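Side-chain contacts in glutathione S-transferase (Sulfitobacter, PDB 4GF0), which binds glutathione and, as a member of the glutathione S-transferase family, probably catalyses conjugation of its thiol sulfur to electrophilic substrates: residues A[7-10]-A[11-14]; A[106-109]-A[110-114]; A[121-124]-A[125-129]. All blocks are in the same frame, centred on the assembly; numbering follows the deposited sequence.

Contact 1: residues A[7-10]-A[11-14]; sequences YFTP and GTIS. With GSH (glutathione), chain D.
Thr12 reaches back to Thr9 and grips its carbonyl oxygen twice. Thr12 OG1 donates to Thr9 O over 2.6 Å, tilted 21° from the carbonyl plane, while Thr12 N gives the longer bond, 3.2 Å to the same Thr9 O, which closes a type II beta turn from Thr9 to Thr12. Pro10 and Gly11 suit the turn's two central places: the proline ring fixes phi near the value needed, and Gly11 takes a positive phi with no CB to strike Pro10 O. Ser14 adds a second closure. Its OG sits between its own backbone N and carbonyl carbon (chi1 54°), where it accepts the Thr9 N-H over 3.1 Å in a nearly straight bond (162°). Ser14 OG in turn donates to Thr12 OG1 at 2.6 Å, so a chain of hydrogen bonds runs from Thr9 N through Ser14 OG and Thr12 OG1 to Thr9 O, and each hydroxyl both gives and accepts. Thr9 OG1 turns elsewhere, to Val33 O. On the other side of Thr12, its CB lies 3.6 Å from the glutathione sulfur SG2, and Ile13 N is 3.4 Å from SG2, consistent with the thiol site found after the first strand of the family's thioredoxin-like domain. The turn links strand 4-8, flanked by strands 28-32 and 56-58, to helix 14-23, while Ile13 packs against helix 162-170.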
ATOM      1  N   TYR A   7      16.766   4.473   4.459  1.00 11.33           N
ATOM      2  CA  TYR A   7      17.147   3.187   5.027  1.00 11.55           C
ATOM      3  C   TYR A   7      16.666   2.099   4.073  1.00 11.80           C
ATOM      4  O   TYR A   7      15.494   2.048   3.731  1.00 12.59           O
ATOM      5  CB  TYR A   7      16.509   3.026   6.406  1.00 12.00           C
ATOM      6  CG  TYR A   7      17.024   4.060   7.371  1.00 12.82           C
ATOM      7  CD1 TYR A   7      16.458   5.325   7.440  1.00 19.40           C
ATOM      8  CD2 TYR A   7      18.110   3.782   8.189  1.00 18.36           C
ATOM      9  CE1 TYR A   7      16.961   6.283   8.323  1.00 18.97           C
ATOM     10  CE2 TYR A   7      18.602   4.724   9.066  1.00 21.88           C
ATOM     11  CZ  TYR A   7      18.029   5.966   9.125  1.00 25.98           C
ATOM     12  OH  TYR A   7      18.534   6.894  10.007  1.00 29.30           O
ATOM     13  N   PHE A   8      17.583   1.244   3.643  1.00 13.40           N
ATOM     14  CA  PHE A   8      17.285   0.285   2.593  1.00 14.68           C
ATOM     15  C   PHE A   8      18.052  -1.001   2.828  1.00 16.52           C
ATOM     16  O   PHE A   8      18.981  -1.061   3.643  1.00 14.24           O
ATOM     17  CB  PHE A   8      17.712   0.858   1.234  1.00 12.13           C
ATOM     18  CG  PHE A   8      19.170   0.658   0.938  1.00 13.85           C
ATOM     19  CD1 PHE A   8      20.125   1.512   1.484  1.00 16.67           C
ATOM     20  CD2 PHE A   8      19.601  -0.398   0.137  1.00 15.28           C
ATOM     21  CE1 PHE A   8      21.480   1.319   1.228  1.00 20.81           C
ATOM     22  CE2 PHE A   8      20.947  -0.598  -0.105  1.00 16.52           C
ATOM     23  CZ  PHE A   8      21.887   0.264   0.437  1.00 23.18           C
ATOM     24  N   THR A   9      17.686  -2.030   2.072  1.00 13.22           N
ATOM     25  CA  THR A   9      18.404  -3.293   2.100  1.00 13.62           C
ATOM     26  C   THR A   9      18.473  -3.751   0.656  1.00 12.95           C
ATOM     27  O   THR A   9      17.465  -3.676  -0.048  1.00 19.53           O
ATOM     28  CB  THR A   9      17.645  -4.321   2.943  1.00 16.41           C
ATOM     29  OG1 THR A   9      17.502  -3.825   4.280  1.00 17.26           O
ATOM     30  CG2 THR A   9      18.383  -5.666   2.971  1.00 16.10           C
ATOM     31  N   PRO A  10      19.653  -4.201   0.199  1.00 16.89           N
ATOM     32  CA  PRO A  10      19.756  -4.581  -1.217  1.00 17.16           C
ATOM     33  C   PRO A  10      18.722  -5.649  -1.569  1.00 20.44           C
ATOM     34  O   PRO A  10      18.443  -6.516  -0.735  1.00 19.78           O
ATOM     35  CB  PRO A  10      21.172  -5.154  -1.326  1.00 22.36           C
ATOM     36  CG  PRO A  10      21.933  -4.480  -0.211  1.00 25.62           C
ATOM     37  CD  PRO A  10      20.936  -4.355   0.913  1.00 20.35           C
ATOM     38  N   GLY A  11      18.129  -5.553  -2.757  1.00 20.83           N
ATOM     39  CA  GLY A  11      17.212  -6.578  -3.227  1.00 22.86           C
ATOM     40  C   GLY A  11      15.809  -6.474  -2.657  1.00 28.45           C
ATOM     41  O   GLY A  11      14.952  -7.307  -2.962  1.00 28.00           O
ATOM     42  N   THR A  12      15.566  -5.468  -1.821  1.00 18.56           N
ATOM     43  CA  THR A  12      14.242  -5.295  -1.222  1.00 11.87           C
ATOM     44  C   THR A  12      13.463  -4.168  -1.885  1.00 15.61           C
ATOM     45  O   THR A  12      13.990  -3.430  -2.736  1.00 15.59           O
ATOM     46  CB  THR A  12      14.313  -5.046   0.305  1.00 13.86           C
ATOM     47  OG1 THR A  12      14.915  -3.770   0.564  1.00 12.50           O
ATOM     48  CG2 THR A  12      15.120  -6.145   0.996  1.00 16.02           C
ATOM     49  N   ILE A  13      12.215  -4.009  -1.454  1.00 15.61           N
ATOM     50  CA  ILE A  13      11.324  -3.014  -2.031  1.00 13.64           C
ATOM     51  C   ILE A  13      11.804  -1.579  -1.788  1.00 14.30           C
ATOM     52  O   ILE A  13      11.428  -0.661  -2.526  1.00 15.24           O
ATOM     53  CB  ILE A  13       9.873  -3.197  -1.522  1.00 14.38           C
ATOM     54  CG1 ILE A  13       8.873  -2.515  -2.461  1.00 16.07           C
ATOM     55  CG2 ILE A  13       9.733  -2.714  -0.068  1.00 16.81           C
ATOM     56  CD1 ILE A  13       8.952  -3.047  -3.896  1.00 20.77           C
ATOM     57  N   SER A  14      12.635  -1.386  -0.763  1.00 12.32           N
ATOM     58  CA  SER A  14      13.218  -0.073  -0.481  1.00 11.70           C
ATOM     59  C   SER A  14      13.968   0.484  -1.681  1.00 13.12           C
ATOM     60  O   SER A  14      14.114   1.705  -1.816  1.00 13.81           O
ATOM     61  CB  SER A  14      14.176  -0.146   0.715  1.00 16.92           C
ATOM     62  OG  SER A  14      15.175  -1.147   0.526  1.00 16.52           O
TER
HETATM   63  N1  GSH D 302       4.245  -2.398   3.225  1.00 17.62           N
HETATM   64  CA1 GSH D 302       5.665  -2.162   3.355  1.00 18.42           C
HETATM   65  C1  GSH D 302       6.124  -1.217   2.289  1.00 20.22           C
HETATM   66  O11 GSH D 302       7.038  -0.383   2.531  1.00 14.13           O
HETATM   67  O12 GSH D 302       5.616  -1.271   1.137  1.00 17.94           O
HETATM   68  CB1 GSH D 302       6.425  -3.457   3.190  1.00 17.64           C
HETATM   69  CG1 GSH D 302       7.814  -3.250   3.799  1.00 13.14           C
HETATM   70  CD1 GSH D 302       8.526  -4.603   3.901  1.00 16.92           C
HETATM   71  OE1 GSH D 302       7.931  -5.604   4.301  1.00 15.45           O
HETATM   72  N2  GSH D 302       9.930  -4.686   3.510  1.00 16.71           N
HETATM   73  CA2 GSH D 302      10.620  -5.949   3.609  1.00 17.77           C
HETATM   74  C2  GSH D 302      11.234  -6.022   4.983  1.00 19.24           C
HETATM   75  O2  GSH D 302      11.587  -5.006   5.566  1.00 17.38           O
HETATM   76  CB2 GSH D 302      11.697  -6.056   2.578  1.00 18.11           C
HETATM   77  SG2 GSH D 302      10.969  -6.137   0.950  1.00 22.17           S
HETATM   78  N3  GSH D 302      11.407  -7.301   5.659  1.00 16.98           N
HETATM   79  CA3 GSH D 302      12.017  -7.312   6.984  1.00 15.92           C
HETATM   80  C3  GSH D 302      11.347  -8.315   7.890  1.00 25.11           C
HETATM   81  O31 GSH D 302      10.201  -8.767   7.606  1.00 22.91           O
HETATM   82  O32 GSH D 302      11.929  -8.694   8.956  1.00 22.34           O

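Contact 2: residues A[106-109]-A[110-114]; sequences MHVA and HAHKM. With GSH (glutathione), chain D.
His112 CG stands anti to its own carbonyl carbon (chi1 -77°), which swings the imidazole back along the chain to Val108, whereas His107 CG, anti to the backbone N at -169°, carries its ring off toward glutathione. ND1 of His112 donates to Val108 O over 2.7 Å, with the oxygen almost exactly in the ring plane, and a bond this short and in plane fixes the rotation of the imidazole. Beside it, Val108 CG1 touches His112 CE1 at 3.7 Å, the two side chains lying alongside and pointing the same way. All this lies near the C-terminal end of helix 89-111: Ala111 N bonds to His107 O at 2.9 Å, an alpha-helical step, but His112 N turns to Ala109 O, three residues back. The imidazole thus takes up a carbonyl that receives only weak backbone bonds. Histidine suits this place because its other nitrogen can work too: NE2 is hydrogen-bonded to NE2 of His112 of the second subunit, placing this turn at the dimer interface of the GST fold. His107, by contrast, presents the edge of its ring to the ligand, NE2 lying 3.4 Å from the glutathione sulfur SG2. The CD2 atoms of His107 and His110 come within 4.3 Å of each other, and His110, stacked on Trp172, bonds through ND1 to Asp176.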
ATOM      1  N   MET A 106       0.790  -8.228  -4.695  1.00 14.33           N
ATOM      2  CA  MET A 106       1.955  -8.897  -5.263  1.00 14.63           C
ATOM      3  C   MET A 106       3.115  -8.995  -4.270  1.00 15.97           C
ATOM      4  O   MET A 106       3.726 -10.058  -4.133  1.00 16.10           O
ATOM      5  CB  MET A 106       2.394  -8.240  -6.577  1.00 14.80           C
ATOM      6  CG  MET A 106       3.353  -9.106  -7.394  1.00 15.47           C
ATOM      7  SD  MET A 106       3.444  -8.509  -9.101  1.00 18.67           S
ATOM      8  CE  MET A 106       4.574  -9.674  -9.863  1.00 18.65           C
ATOM      9  N   HIS A 107       3.420  -7.901  -3.569  1.00 14.28           N
ATOM     10  CA  HIS A 107       4.463  -7.962  -2.548  1.00 14.46           C
ATOM     11  C   HIS A 107       4.006  -8.920  -1.460  1.00 14.51           C
ATOM     12  O   HIS A 107       4.798  -9.699  -0.933  1.00 15.86           O
ATOM     13  CB  HIS A 107       4.756  -6.574  -1.957  1.00 14.98           C
ATOM     14  CG  HIS A 107       5.983  -6.525  -1.090  1.00 16.93           C
ATOM     15  ND1 HIS A 107       6.519  -5.339  -0.643  1.00 18.09           N
ATOM     16  CD2 HIS A 107       6.767  -7.510  -0.593  1.00 19.68           C
ATOM     17  CE1 HIS A 107       7.587  -5.592   0.098  1.00 18.27           C
ATOM     18  NE2 HIS A 107       7.762  -6.898   0.140  1.00 21.50           N
ATOM     19  N   VAL A 108       2.719  -8.867  -1.133  1.00 15.43           N
ATOM     20  CA  VAL A 108       2.166  -9.735  -0.098  1.00 17.69           C
ATOM     21  C   VAL A 108       2.317 -11.218  -0.457  1.00 18.38           C
ATOM     22  O   VAL A 108       2.670 -12.027   0.407  1.00 16.70           O
ATOM     23  CB  VAL A 108       0.694  -9.380   0.218  1.00 14.36           C
ATOM     24  CG1 VAL A 108       0.037 -10.466   1.078  1.00 15.49           C
ATOM     25  CG2 VAL A 108       0.624  -8.015   0.912  1.00 14.86           C
ATOM     26  N   ALA A 109       2.073 -11.570  -1.721  1.00 15.91           N
ATOM     27  CA  ALA A 109       2.294 -12.941  -2.181  1.00 17.37           C
ATOM     28  C   ALA A 109       3.755 -13.347  -2.013  1.00 16.96           C
ATOM     29  O   ALA A 109       4.055 -14.450  -1.554  1.00 19.74           O
ATOM     30  CB  ALA A 109       1.849 -13.121  -3.636  1.00 16.73           C
ATOM     31  N   HIS A 110       4.665 -12.455  -2.387  1.00 16.11           N
ATOM     32  CA  HIS A 110       6.097 -12.722  -2.259  1.00 20.03           C
ATOM     33  C   HIS A 110       6.494 -12.913  -0.792  1.00 16.78           C
ATOM     34  O   HIS A 110       7.333 -13.751  -0.476  1.00 19.95           O
ATOM     35  CB  HIS A 110       6.901 -11.575  -2.872  1.00 18.34           C
ATOM     36  CG  HIS A 110       8.365 -11.637  -2.587  1.00 20.80           C
ATOM     37  ND1 HIS A 110       9.225 -12.488  -3.244  1.00 21.03           N
ATOM     38  CD2 HIS A 110       9.138 -10.928  -1.716  1.00 21.65           C
ATOM     39  CE1 HIS A 110      10.457 -12.316  -2.792  1.00 24.14           C
ATOM     40  NE2 HIS A 110      10.422 -11.369  -1.863  1.00 22.25           N
ATOM     41  N   ALA A 111       5.869 -12.137   0.090  1.00 18.77           N
ATOM     42  CA  ALA A 111       6.220 -12.120   1.510  1.00 16.39           C
ATOM     43  C   ALA A 111       5.918 -13.447   2.184  1.00 18.29           C
ATOM     44  O   ALA A 111       6.500 -13.767   3.222  1.00 19.21           O
ATOM     45  CB  ALA A 111       5.489 -10.991   2.226  1.00 20.63           C
ATOM     46  N   HIS A 112       5.018 -14.222   1.592  1.00 16.88           N
ATOM     47  CA  HIS A 112       4.675 -15.525   2.158  1.00 18.41           C
ATOM     48  C   HIS A 112       5.776 -16.565   1.965  1.00 24.14           C
ATOM     49  O   HIS A 112       5.706 -17.665   2.527  1.00 23.48           O
ATOM     50  CB  HIS A 112       3.338 -16.030   1.604  1.00 18.70           C
ATOM     51  CG  HIS A 112       2.152 -15.366   2.215  1.00 16.93           C
ATOM     52  ND1 HIS A 112       1.784 -14.060   1.928  1.00 16.36           N
ATOM     53  CD2 HIS A 112       1.261 -15.806   3.134  1.00 17.22           C
ATOM     54  CE1 HIS A 112       0.712 -13.746   2.624  1.00 19.65           C
ATOM     55  NE2 HIS A 112       0.371 -14.790   3.365  1.00 21.44           N
ATOM     56  N   LYS A 113       6.794 -16.231   1.180  1.00 18.82           N
ATOM     57  CA  LYS A 113       7.903 -17.158   0.977  1.00 20.78           C
ATOM     58  C   LYS A 113       8.779 -17.277   2.219  1.00 24.21           C
ATOM     59  O   LYS A 113       9.089 -18.389   2.660  1.00 28.42           O
ATOM     60  CB  LYS A 113       8.760 -16.749  -0.228  1.00 23.60           C
ATOM     61  CG  LYS A 113       9.844 -17.772  -0.562  1.00 31.88           C
ATOM     62  CD  LYS A 113      10.467 -17.527  -1.932  1.00 37.92           C
ATOM     63  CE  LYS A 113      11.478 -16.403  -1.910  1.00 44.61           C
ATOM     64  NZ  LYS A 113      12.179 -16.284  -3.227  1.00 48.05           N
ATOM     65  N   MET A 114       9.175 -16.133   2.774  1.00 24.69           N
ATOM     66  CA  MET A 114      10.114 -16.088   3.892  1.00 24.78           C
ATOM     67  C   MET A 114       9.541 -15.535   5.197  1.00 22.28           C
ATOM     68  O   MET A 114      10.138 -15.720   6.259  1.00 23.41           O
ATOM     69  CB  MET A 114      11.343 -15.252   3.517  1.00 26.75           C
ATOM     70  CG  MET A 114      12.183 -15.815   2.385  1.00 39.50           C
ATOM     71  SD  MET A 114      12.830 -17.459   2.761  1.00 71.62           S
ATOM     72  CE  MET A 114      14.272 -17.510   1.695  1.00 66.76           C
TER
HETATM   73  N1  GSH D 302       4.245  -2.398   3.225  1.00 17.62           N
HETATM   74  CA1 GSH D 302       5.665  -2.162   3.355  1.00 18.42           C
HETATM   75  C1  GSH D 302       6.124  -1.217   2.289  1.00 20.22           C
HETATM   76  O11 GSH D 302       7.038  -0.383   2.531  1.00 14.13           O
HETATM   77  O12 GSH D 302       5.616  -1.271   1.137  1.00 17.94           O
HETATM   78  CB1 GSH D 302       6.425  -3.457   3.190  1.00 17.64           C
HETATM   79  CG1 GSH D 302       7.814  -3.250   3.799  1.00 13.14           C
HETATM   80  CD1 GSH D 302       8.526  -4.603   3.901  1.00 16.92           C
HETATM   81  OE1 GSH D 302       7.931  -5.604   4.301  1.00 15.45           O
HETATM   82  N2  GSH D 302       9.930  -4.686   3.510  1.00 16.71           N
HETATM   83  CA2 GSH D 302      10.620  -5.949   3.609  1.00 17.77           C
HETATM   84  C2  GSH D 302      11.234  -6.022   4.983  1.00 19.24           C
HETATM   85  O2  GSH D 302      11.587  -5.006   5.566  1.00 17.38           O
HETATM   86  CB2 GSH D 302      11.697  -6.056   2.578  1.00 18.11           C
HETATM   87  SG2 GSH D 302      10.969  -6.137   0.950  1.00 22.17           S
HETATM   88  N3  GSH D 302      11.407  -7.301   5.659  1.00 16.98           N
HETATM   89  CA3 GSH D 302      12.017  -7.312   6.984  1.00 15.92           C
HETATM   90  C3  GSH D 302      11.347  -8.315   7.890  1.00 25.11           C
HETATM   91  O31 GSH D 302      10.201  -8.767   7.606  1.00 22.91           O
HETATM   92  O32 GSH D 302      11.929  -8.694   8.956  1.00 22.34           O

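Contact 3: residues A[121-124]-A[125-129]; sequences KQQS and SFEDM
Phe126 lays one face of its ring over the carbonyl of Gln122, whose O lies 3.3 Å above the plane at the ring centre. With CG anti to its own carbonyl carbon (chi1 -59°), the ring folds back along the first turn of helix 123-148, and its CZ reaches Lys121 O at 3.6 Å. Gln122 O also accepts the Phe126 N-H at 3.1 Å, so one residue meets this oxygen twice. Gln123 bends at chi2 (59°), bringing OE1 to the ring edge, 3.6 Å from Phe126 CD2, with amide and ring planes nearly perpendicular. The same bend sends NE2 to Glu127 OE2, a long but straight bond of 3.3 Å on the anti side of the carboxylate. Were Phe126 exchanged for alanine, the face over Gln122 O and the edge beside Gln123 OE1 would be lost, which is likely to leave that amide freer to turn, though still tied to Glu127. A water joins Ser124 OG to Ser125 OG. The chemistry is divided: a neutral amide steadies an exposed acid, while Ser125 OG bonds to Asp128 of the second subunit, and Asp128 also accepts from backbone N of Gln122 and Lys121 there, so its negative charge would probably favour the start of the partner's helix.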
ATOM      1  N   LYS A 121       2.019 -19.901  12.789  1.00 24.92           N
ATOM      2  CA  LYS A 121       3.008 -20.309  13.777  1.00 32.23           C
ATOM      3  C   LYS A 121       3.662 -21.655  13.471  1.00 33.77           C
ATOM      4  O   LYS A 121       4.788 -21.908  13.894  1.00 35.85           O
ATOM      5  CB  LYS A 121       2.380 -20.346  15.173  1.00 35.04           C
ATOM      6  CG  LYS A 121       2.487 -19.024  15.916  1.00 41.61           C
ATOM      7  CD  LYS A 121       1.544 -18.978  17.110  1.00 45.97           C
ATOM      8  CE  LYS A 121       1.569 -17.609  17.786  1.00 52.85           C
ATOM      9  NZ  LYS A 121       2.787 -17.387  18.614  1.00 57.47           N
ATOM     10  N   GLN A 122       2.957 -22.516  12.744  1.00 32.09           N
ATOM     11  CA  GLN A 122       3.441 -23.877  12.513  1.00 24.19           C
ATOM     12  C   GLN A 122       4.351 -24.023  11.297  1.00 23.47           C
ATOM     13  O   GLN A 122       4.132 -23.399  10.253  1.00 26.26           O
ATOM     14  CB  GLN A 122       2.267 -24.858  12.414  1.00 26.65           C
ATOM     15  CG  GLN A 122       1.301 -24.763  13.584  1.00 31.11           C
ATOM     16  CD  GLN A 122       1.983 -24.991  14.920  1.00 42.02           C
ATOM     17  OE1 GLN A 122       2.929 -25.777  15.023  1.00 49.94           O
ATOM     18  NE2 GLN A 122       1.507 -24.304  15.953  1.00 38.11           N
ATOM     19  N   GLN A 123       5.357 -24.884  11.443  1.00 39.85           N
ATOM     20  CA  GLN A 123       6.339 -25.123  10.395  1.00 35.62           C
ATOM     21  C   GLN A 123       5.673 -25.670   9.141  1.00 30.39           C
ATOM     22  O   GLN A 123       6.020 -25.290   8.022  1.00 33.25           O
ATOM     23  CB  GLN A 123       7.408 -26.100  10.899  1.00 41.61           C
ATOM     24  CG  GLN A 123       8.447 -26.506   9.858  1.00 50.26           C
ATOM     25  CD  GLN A 123       9.224 -25.326   9.296  1.00 56.62           C
ATOM     26  OE1 GLN A 123       9.398 -24.302   9.962  1.00 54.46           O
ATOM     27  NE2 GLN A 123       9.696 -25.467   8.060  1.00 60.86           N
ATOM     28  N   SER A 124       4.713 -26.565   9.340  1.00 27.83           N
ATOM     29  CA  SER A 124       3.972 -27.153   8.234  1.00 28.54           C
ATOM     30  C   SER A 124       3.218 -26.061   7.466  1.00 30.94           C
ATOM     31  O   SER A 124       3.106 -26.121   6.241  1.00 27.68           O
ATOM     32  CB  SER A 124       3.005 -28.217   8.741  1.00 33.12           C
ATOM     33  OG  SER A 124       2.090 -27.650   9.655  1.00 39.77           O
ATOM     34  N   SER A 125       2.700 -25.066   8.184  1.00 27.78           N
ATOM     35  CA  SER A 125       2.031 -23.938   7.540  1.00 25.76           C
ATOM     36  C   SER A 125       3.020 -23.121   6.715  1.00 24.98           C
ATOM     37  O   SER A 125       2.696 -22.648   5.624  1.00 25.38           O
ATOM     38  CB  SER A 125       1.354 -23.030   8.575  1.00 27.19           C
ATOM     39  OG  SER A 125       0.356 -23.739   9.293  1.00 27.37           O
ATOM     40  N   PHE A 126       4.229 -22.943   7.238  1.00 26.40           N
ATOM     41  CA  PHE A 126       5.244 -22.192   6.512  1.00 26.74           C
ATOM     42  C   PHE A 126       5.602 -22.904   5.214  1.00 27.05           C
ATOM     43  O   PHE A 126       5.787 -22.252   4.184  1.00 27.59           O
ATOM     44  CB  PHE A 126       6.507 -22.001   7.356  1.00 29.33           C
ATOM     45  CG  PHE A 126       6.276 -21.281   8.655  1.00 32.24           C
ATOM     46  CD1 PHE A 126       5.260 -20.347   8.776  1.00 26.22           C
ATOM     47  CD2 PHE A 126       7.085 -21.537   9.756  1.00 32.78           C
ATOM     48  CE1 PHE A 126       5.051 -19.681   9.976  1.00 28.00           C
ATOM     49  CE2 PHE A 126       6.880 -20.874  10.956  1.00 28.62           C
ATOM     50  CZ  PHE A 126       5.864 -19.948  11.065  1.00 24.25           C
ATOM     51  N   GLU A 127       5.702 -24.234   5.269  1.00 25.47           N
ATOM     52  CA  GLU A 127       6.091 -25.021   4.108  1.00 26.52           C
ATOM     53  C   GLU A 127       5.011 -24.963   3.044  1.00 27.51           C
ATOM     54  O   GLU A 127       5.304 -24.864   1.851  1.00 26.65           O
ATOM     55  CB  GLU A 127       6.380 -26.478   4.507  1.00 29.21           C
ATOM     56  CG  GLU A 127       7.585 -26.625   5.423  1.00 41.24           C
ATOM     57  CD  GLU A 127       7.737 -28.029   5.972  1.00 50.73           C
ATOM     58  OE1 GLU A 127       6.877 -28.891   5.676  1.00 55.88           O
ATOM     59  OE2 GLU A 127       8.718 -28.269   6.708  1.00 55.24           O
ATOM     60  N   ASP A 128       3.761 -25.043   3.497  1.00 27.30           N
ATOM     61  CA  ASP A 128       2.590 -24.943   2.633  1.00 26.78           C
ATOM     62  C   ASP A 128       2.614 -23.590   1.915  1.00 25.12           C
ATOM     63  O   ASP A 128       2.544 -23.527   0.686  1.00 28.96           O
ATOM     64  CB  ASP A 128       1.319 -25.074   3.484  1.00 26.67           C
ATOM     65  CG  ASP A 128       0.044 -25.059   2.663  1.00 27.23           C
ATOM     66  OD1 ASP A 128       0.117 -25.034   1.416  1.00 31.25           O
ATOM     67  OD2 ASP A 128      -1.048 -25.091   3.275  1.00 28.27           O
ATOM     68  N   MET A 129       2.734 -22.515   2.681  1.00 23.84           N
ATOM     69  CA  MET A 129       2.690 -21.171   2.101  1.00 22.52           C
ATOM     70  C   MET A 129       3.859 -20.933   1.142  1.00 22.43           C
ATOM     71  O   MET A 129       3.700 -20.344   0.070  1.00 22.38           O
ATOM     72  CB  MET A 129       2.656 -20.099   3.206  1.00 24.74           C
ATOM     73  CG  MET A 129       1.356 -20.123   4.034  1.00 23.92           C
ATOM     74  SD  MET A 129       1.267 -18.837   5.304  1.00 27.14           S
ATOM     75  CE  MET A 129       2.580 -19.373   6.407  1.00 25.03           C
TER
HETATM   76  O   HOH W   1      -0.024 -26.343   9.608  1.00 32.35           O

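Overall arrangement
Along the chain the three contacts come in series. Contact 1 closes the step from strand 4-8 to helix 14-23 in the thioredoxin-like domain, contact 2 lies near the C-terminal end of helix 89-111, and contact 3 begins helix 123-148. Contacts 1 and 2 have centres 15 Å apart yet touch, Ile13 CG2 meeting His107 CE1 at 3.6 Å, and both border glutathione, so the ligand lies where the two domains meet. Contacts 2 and 3, centres 14 Å apart, join through His112 CD2 and Met129 SD at 3.7 Å, and both touch the second subunit. Contacts 1 and 3 stay about 17 Å apart at their nearest atoms. Contact 2 thus links the glutathione site to the dimer interface.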